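Local structure of Plm1 (Streptomyces sp. HK803, 4HXY) at residues 296-308 with 334-348. The protein is a polyketide synthase protein whose ketoreductase domain probably uses NADPH to reduce the ketone formed by the first module of phoslactomycin biosynthesis. Sequence-based numbering, arbitrary orientation.
Sequences QMAAKVEGALLLD and GYAAGNACLDALARR. With NDP (NADPH dihydro-nicotinamide-adenine-dinucleotide phosphate), chain C.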
# COMPACT_ATOMS: atom_id res chain seq x y z
N GLN A 296 12.33 3.79 -4.98
CA GLN A 296 11.53 2.59 -4.77
C GLN A 296 10.04 2.85 -4.94
O GLN A 296 9.31 1.95 -5.33
CB GLN A 296 11.78 2.03 -3.36
CG GLN A 296 13.12 1.32 -3.18
CD GLN A 296 13.50 1.04 -1.72
OE1 GLN A 296 12.72 1.27 -0.78
NE2 GLN A 296 14.72 0.54 -1.54
N MET A 297 9.60 4.07 -4.62
CA MET A 297 8.17 4.42 -4.65
C MET A 297 7.76 5.12 -5.96
O MET A 297 6.57 5.31 -6.22
CB MET A 297 7.82 5.31 -3.43
CG MET A 297 8.00 4.64 -2.09
SD MET A 297 7.79 5.70 -0.66
CE MET A 297 6.00 6.02 -0.72
N ALA A 298 8.73 5.52 -6.79
CA ALA A 298 8.45 6.48 -7.87
C ALA A 298 7.44 5.96 -8.90
O ALA A 298 6.38 6.58 -9.11
CB ALA A 298 9.72 6.82 -8.57
N ALA A 299 7.78 4.87 -9.59
CA ALA A 299 6.87 4.34 -10.64
C ALA A 299 5.50 4.02 -10.07
O ALA A 299 4.46 4.33 -10.66
CB ALA A 299 7.46 3.12 -11.33
N LYS A 300 5.48 3.37 -8.91
CA LYS A 300 4.23 2.91 -8.34
C LYS A 300 3.37 4.09 -7.90
O LYS A 300 2.24 4.26 -8.37
CB LYS A 300 4.52 1.93 -7.19
CG LYS A 300 3.30 1.25 -6.64
CD LYS A 300 3.68 0.08 -5.70
CE LYS A 300 4.03 -1.23 -6.44
NZ LYS A 300 2.85 -1.89 -7.04
N VAL A 301 3.92 4.96 -7.05
CA VAL A 301 3.15 6.06 -6.44
C VAL A 301 3.04 7.29 -7.34
O VAL A 301 1.94 7.80 -7.59
CB VAL A 301 3.70 6.46 -5.09
CG1 VAL A 301 2.83 7.55 -4.46
CG2 VAL A 301 3.76 5.25 -4.15
N GLU A 302 4.17 7.82 -7.78
CA GLU A 302 4.14 9.01 -8.62
C GLU A 302 3.47 8.71 -9.97
O GLU A 302 2.72 9.55 -10.49
CB GLU A 302 5.54 9.62 -8.76
CG GLU A 302 6.21 9.98 -7.40
CD GLU A 302 5.33 10.84 -6.47
OE1 GLU A 302 4.70 11.82 -6.95
OE2 GLU A 302 5.27 10.54 -5.25
N GLY A 303 3.71 7.52 -10.53
CA GLY A 303 2.97 7.04 -11.71
C GLY A 303 1.46 7.03 -11.51
O GLY A 303 0.70 7.53 -12.32
N ALA A 304 1.00 6.44 -10.41
CA ALA A 304 -0.42 6.38 -10.15
C ALA A 304 -1.06 7.75 -9.97
O ALA A 304 -2.17 7.99 -10.46
CB ALA A 304 -0.70 5.50 -8.94
N LEU A 305 -0.35 8.64 -9.26
CA LEU A 305 -0.84 9.99 -9.01
C LEU A 305 -0.92 10.76 -10.32
O LEU A 305 -1.86 11.52 -10.53
CB LEU A 305 0.07 10.73 -8.04
CG LEU A 305 -0.08 10.27 -6.59
CD1 LEU A 305 1.09 10.78 -5.73
CD2 LEU A 305 -1.42 10.64 -5.95
N LEU A 306 0.07 10.56 -11.18
CA LEU A 306 0.07 11.25 -12.48
C LEU A 306 -1.08 10.73 -13.34
O LEU A 306 -1.83 11.52 -13.94
CB LEU A 306 1.40 11.05 -13.19
CG LEU A 306 1.61 11.77 -14.53
CD1 LEU A 306 1.42 13.28 -14.39
CD2 LEU A 306 2.99 11.44 -15.06
N LEU A 307 -1.29 9.41 -13.34
CA LEU A 307 -2.39 8.82 -14.10
C LEU A 307 -3.74 9.33 -13.61
O LEU A 307 -4.63 9.62 -14.40
CB LEU A 307 -2.38 7.30 -14.02
CG LEU A 307 -1.27 6.60 -14.80
CD1 LEU A 307 -1.01 5.20 -14.23
CD2 LEU A 307 -1.60 6.54 -16.29
N ASP A 308 -3.91 9.40 -12.30
CA ASP A 308 -5.15 9.87 -11.70
C ASP A 308 -5.41 11.31 -12.14
O ASP A 308 -6.54 11.66 -12.50
CB ASP A 308 -5.05 9.78 -10.17
CG ASP A 308 -6.23 10.43 -9.46
OD1 ASP A 308 -7.38 9.98 -9.60
OD2 ASP A 308 -5.99 11.41 -8.74
N GLY A 334 10.13 0.44 1.33
CA GLY A 334 9.70 1.26 0.21
C GLY A 334 8.60 0.61 -0.62
O GLY A 334 7.69 1.29 -1.10
N TYR A 335 8.70 -0.70 -0.79
CA TYR A 335 7.70 -1.45 -1.55
C TYR A 335 6.37 -1.38 -0.79
O TYR A 335 5.32 -1.06 -1.35
CB TYR A 335 8.15 -2.88 -1.71
CG TYR A 335 7.30 -3.72 -2.61
CD1 TYR A 335 7.06 -3.36 -3.92
CD2 TYR A 335 6.77 -4.92 -2.15
CE1 TYR A 335 6.30 -4.15 -4.77
CE2 TYR A 335 6.00 -5.71 -2.96
CZ TYR A 335 5.78 -5.33 -4.28
OH TYR A 335 5.03 -6.14 -5.08
N ALA A 336 6.43 -1.66 0.50
CA ALA A 336 5.23 -1.61 1.35
C ALA A 336 4.61 -0.21 1.36
O ALA A 336 3.40 -0.05 1.27
CB ALA A 336 5.59 -2.05 2.81
N ALA A 337 5.45 0.81 1.48
CA ALA A 337 4.95 2.18 1.52
C ALA A 337 4.20 2.51 0.24
O ALA A 337 3.09 3.05 0.27
CB ALA A 337 6.10 3.15 1.73
N GLY A 338 4.79 2.16 -0.89
CA GLY A 338 4.18 2.48 -2.18
C GLY A 338 2.86 1.78 -2.37
O GLY A 338 1.91 2.36 -2.90
N ASN A 339 2.79 0.53 -1.94
CA ASN A 339 1.56 -0.23 -2.07
C ASN A 339 0.46 0.32 -1.17
O ASN A 339 -0.69 0.41 -1.58
CB ASN A 339 1.83 -1.72 -1.87
CG ASN A 339 2.51 -2.35 -3.06
OD1 ASN A 339 1.94 -2.39 -4.14
ND2 ASN A 339 3.73 -2.86 -2.87
N ALA A 340 0.82 0.74 0.04
CA ALA A 340 -0.15 1.36 0.94
C ALA A 340 -0.68 2.65 0.32
O ALA A 340 -1.86 3.00 0.48
CB ALA A 340 0.49 1.64 2.32
N CYS A 341 0.19 3.39 -0.35
CA CYS A 341 -0.23 4.59 -1.08
C CYS A 341 -1.27 4.27 -2.15
O CYS A 341 -2.24 5.02 -2.31
CB CYS A 341 0.96 5.30 -1.69
SG CYS A 341 2.06 6.13 -0.51
N LEU A 342 -1.06 3.19 -2.89
CA LEU A 342 -2.01 2.81 -3.95
C LEU A 342 -3.39 2.56 -3.37
O LEU A 342 -4.39 3.01 -3.90
CB LEU A 342 -1.56 1.55 -4.68
CG LEU A 342 -0.35 1.64 -5.58
CD1 LEU A 342 -0.13 0.28 -6.27
CD2 LEU A 342 -0.51 2.78 -6.60
N ASP A 343 -3.45 1.85 -2.24
CA ASP A 343 -4.74 1.52 -1.66
C ASP A 343 -5.45 2.81 -1.28
O ASP A 343 -6.65 2.94 -1.48
CB ASP A 343 -4.56 0.61 -0.44
CG ASP A 343 -3.83 -0.70 -0.78
OD1 ASP A 343 -3.74 -1.06 -1.98
OD2 ASP A 343 -3.36 -1.40 0.17
N ALA A 344 -4.69 3.79 -0.77
CA ALA A 344 -5.29 5.07 -0.38
C ALA A 344 -5.76 5.87 -1.58
O ALA A 344 -6.79 6.51 -1.50
CB ALA A 344 -4.35 5.92 0.46
N LEU A 345 -5.00 5.83 -2.67
CA LEU A 345 -5.37 6.54 -3.88
C LEU A 345 -6.69 5.99 -4.42
O LEU A 345 -7.54 6.77 -4.84
CB LEU A 345 -4.29 6.44 -4.94
CG LEU A 345 -4.62 7.08 -6.27
CD1 LEU A 345 -4.92 8.57 -6.12
CD2 LEU A 345 -3.46 6.81 -7.23
N ALA A 346 -6.89 4.67 -4.40
CA ALA A 346 -8.16 4.13 -4.87
C ALA A 346 -9.30 4.68 -4.03
O ALA A 346 -10.35 5.04 -4.57
CB ALA A 346 -8.16 2.61 -4.90
N ARG A 347 -9.13 4.72 -2.70
CA ARG A 347 -10.16 5.28 -1.82
C ARG A 347 -10.43 6.75 -2.16
O ARG A 347 -11.58 7.18 -2.20
CB ARG A 347 -9.76 5.14 -0.35
CG ARG A 347 -9.77 3.73 0.16
CD ARG A 347 -9.68 3.62 1.68
NE ARG A 347 -8.35 3.94 2.18
CZ ARG A 347 -8.01 5.05 2.83
NH1 ARG A 347 -8.91 6.01 3.10
NH2 ARG A 347 -6.74 5.20 3.22
N ARG A 348 -9.36 7.49 -2.38
CA ARG A 348 -9.45 8.92 -2.67
C ARG A 348 -10.23 9.16 -3.95
O ARG A 348 -11.12 10.02 -4.01
CB ARG A 348 -8.06 9.55 -2.75
CG ARG A 348 -8.07 11.06 -2.77
CD ARG A 348 -6.68 11.62 -2.95
NE ARG A 348 -6.24 11.57 -4.35
CZ ARG A 348 -5.09 12.05 -4.79
NH1 ARG A 348 -4.21 12.59 -3.96
NH2 ARG A 348 -4.80 12.00 -6.09
PA NDP C . 7.79 -6.95 -13.48
O1A NDP C . 7.81 -8.12 -14.41
O2A NDP C . 9.10 -6.40 -13.00
O5B NDP C . 6.96 -5.76 -14.15
C5B NDP C . 7.13 -4.43 -13.70
C4B NDP C . 6.97 -3.52 -14.88
O4B NDP C . 7.08 -2.17 -14.48
C3B NDP C . 8.04 -3.72 -15.93
O3B NDP C . 7.39 -3.84 -17.20
C2B NDP C . 8.89 -2.47 -15.87
O2B NDP C . 9.38 -2.30 -17.19
C1B NDP C . 7.84 -1.46 -15.43
N9A NDP C . 8.34 -0.20 -14.87
C8A NDP C . 9.16 -0.02 -13.78
N7A NDP C . 9.39 1.30 -13.62
C5A NDP C . 8.70 1.97 -14.60
C6A NDP C . 8.55 3.32 -14.92
N6A NDP C . 9.12 4.31 -14.25
N1A NDP C . 7.77 3.64 -16.01
C2A NDP C . 7.12 2.66 -16.75
N3A NDP C . 7.26 1.33 -16.44
C4A NDP C . 8.04 1.01 -15.37
O3 NDP C . 6.93 -7.29 -12.15
PN NDP C . 5.55 -8.06 -12.04
O1N NDP C . 5.78 -9.19 -11.12
O2N NDP C . 4.90 -8.32 -13.34
O5D NDP C . 4.66 -7.07 -11.15
C5D NDP C . 3.95 -6.00 -11.72
C4D NDP C . 3.18 -5.30 -10.62
O4D NDP C . 2.48 -6.24 -9.82
C3D NDP C . 4.10 -4.55 -9.67
O3D NDP C . 3.59 -3.27 -9.45
C2D NDP C . 4.06 -5.35 -8.38
O2D NDP C . 4.28 -4.56 -7.24
C1D NDP C . 2.69 -5.99 -8.45
N1N NDP C . 2.65 -7.27 -7.72
C2N NDP C . 3.29 -8.38 -8.22
C3N NDP C . 3.41 -9.56 -7.48
C7N NDP C . 4.03 -10.77 -8.05
O7N NDP C . 3.88 -11.92 -7.30
N7N NDP C . 4.74 -10.82 -9.16
C4N NDP C . 2.53 -9.71 -6.26
C5N NDP C . 1.87 -8.45 -5.82
C6N NDP C . 1.93 -7.30 -6.57
P2B NDP C . 10.59 -1.32 -17.56
O1X NDP C . 10.87 -1.60 -19.01
O2X NDP C . 11.81 -1.59 -16.67
O3X NDP C . 10.19 0.08 -17.33
O HOH W 1 6.69 1.20 -3.85
O HOH W 2 13.18 -0.36 1.42
O HOH W 3 -7.97 10.90 -6.55
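Helices 296-308 and 334-348 run side by side in the same direction, their axes 2° apart and 8.7 Å at closest approach. The shortest CA-CA distance is 5.1 Å, between Met297 and Gly338, and the wider pi-type turn at 298-302 interrupts the regular winding of the first helix. Met297 is a knob in the hole formed by Gly334, Ala337, Gly338 and Cys341; its chain bends at chi3 (69°), which carries CE over to Ala337 CB and Cys341 SG. Val301 presses CG2 onto the bare backbone of Gly338, 3.4 Å from its CA. Water 1 lies within hydrogen-bonding reach of Gln296 O and Gly334 O.

Lys300 is the second knob, among Tyr335, Gly338, Asn339 and Leu342. The Lys300 and Leu342 side chains cross at about a right angle, with Lys300 CG against Leu342 CD1, and bends at chi3 and chi4 then turn Lys300 NZ to Asn339 OD1 (3.1 Å), approaching 29° off the carbonyl plane. Both helices belong to the Rossmann-type fold of a short-chain dehydrogenase/reductase, and here they hold the nicotinamide ribose of NADPH: Lys300 NZ donates to O3D (2.9 Å) and O2D, while Tyr335 OH shares a hydrogen bond of 2.8 Å with O2D. A methionine in place of Lys300, lacking the amine, would probably leave the ribose held at O2D by Tyr335 OH but less firmly fixed at O3D, and Asn339 OD1 without this donor. Asn339 ND2 lies over one face of the Tyr335 ring and bonds weakly to Tyr335 O.

Farther along, Ala304 CB touches both Leu342 CD2 and Leu345 CD2. At the far end Arg348 NH2 forms a salt bridge with Asp308 OD2 (3.0 Å), reaching it from above the carboxylate plane; OD1 pairs with Arg349, and Leu305 CD2 packs against the Arg348 guanidinium.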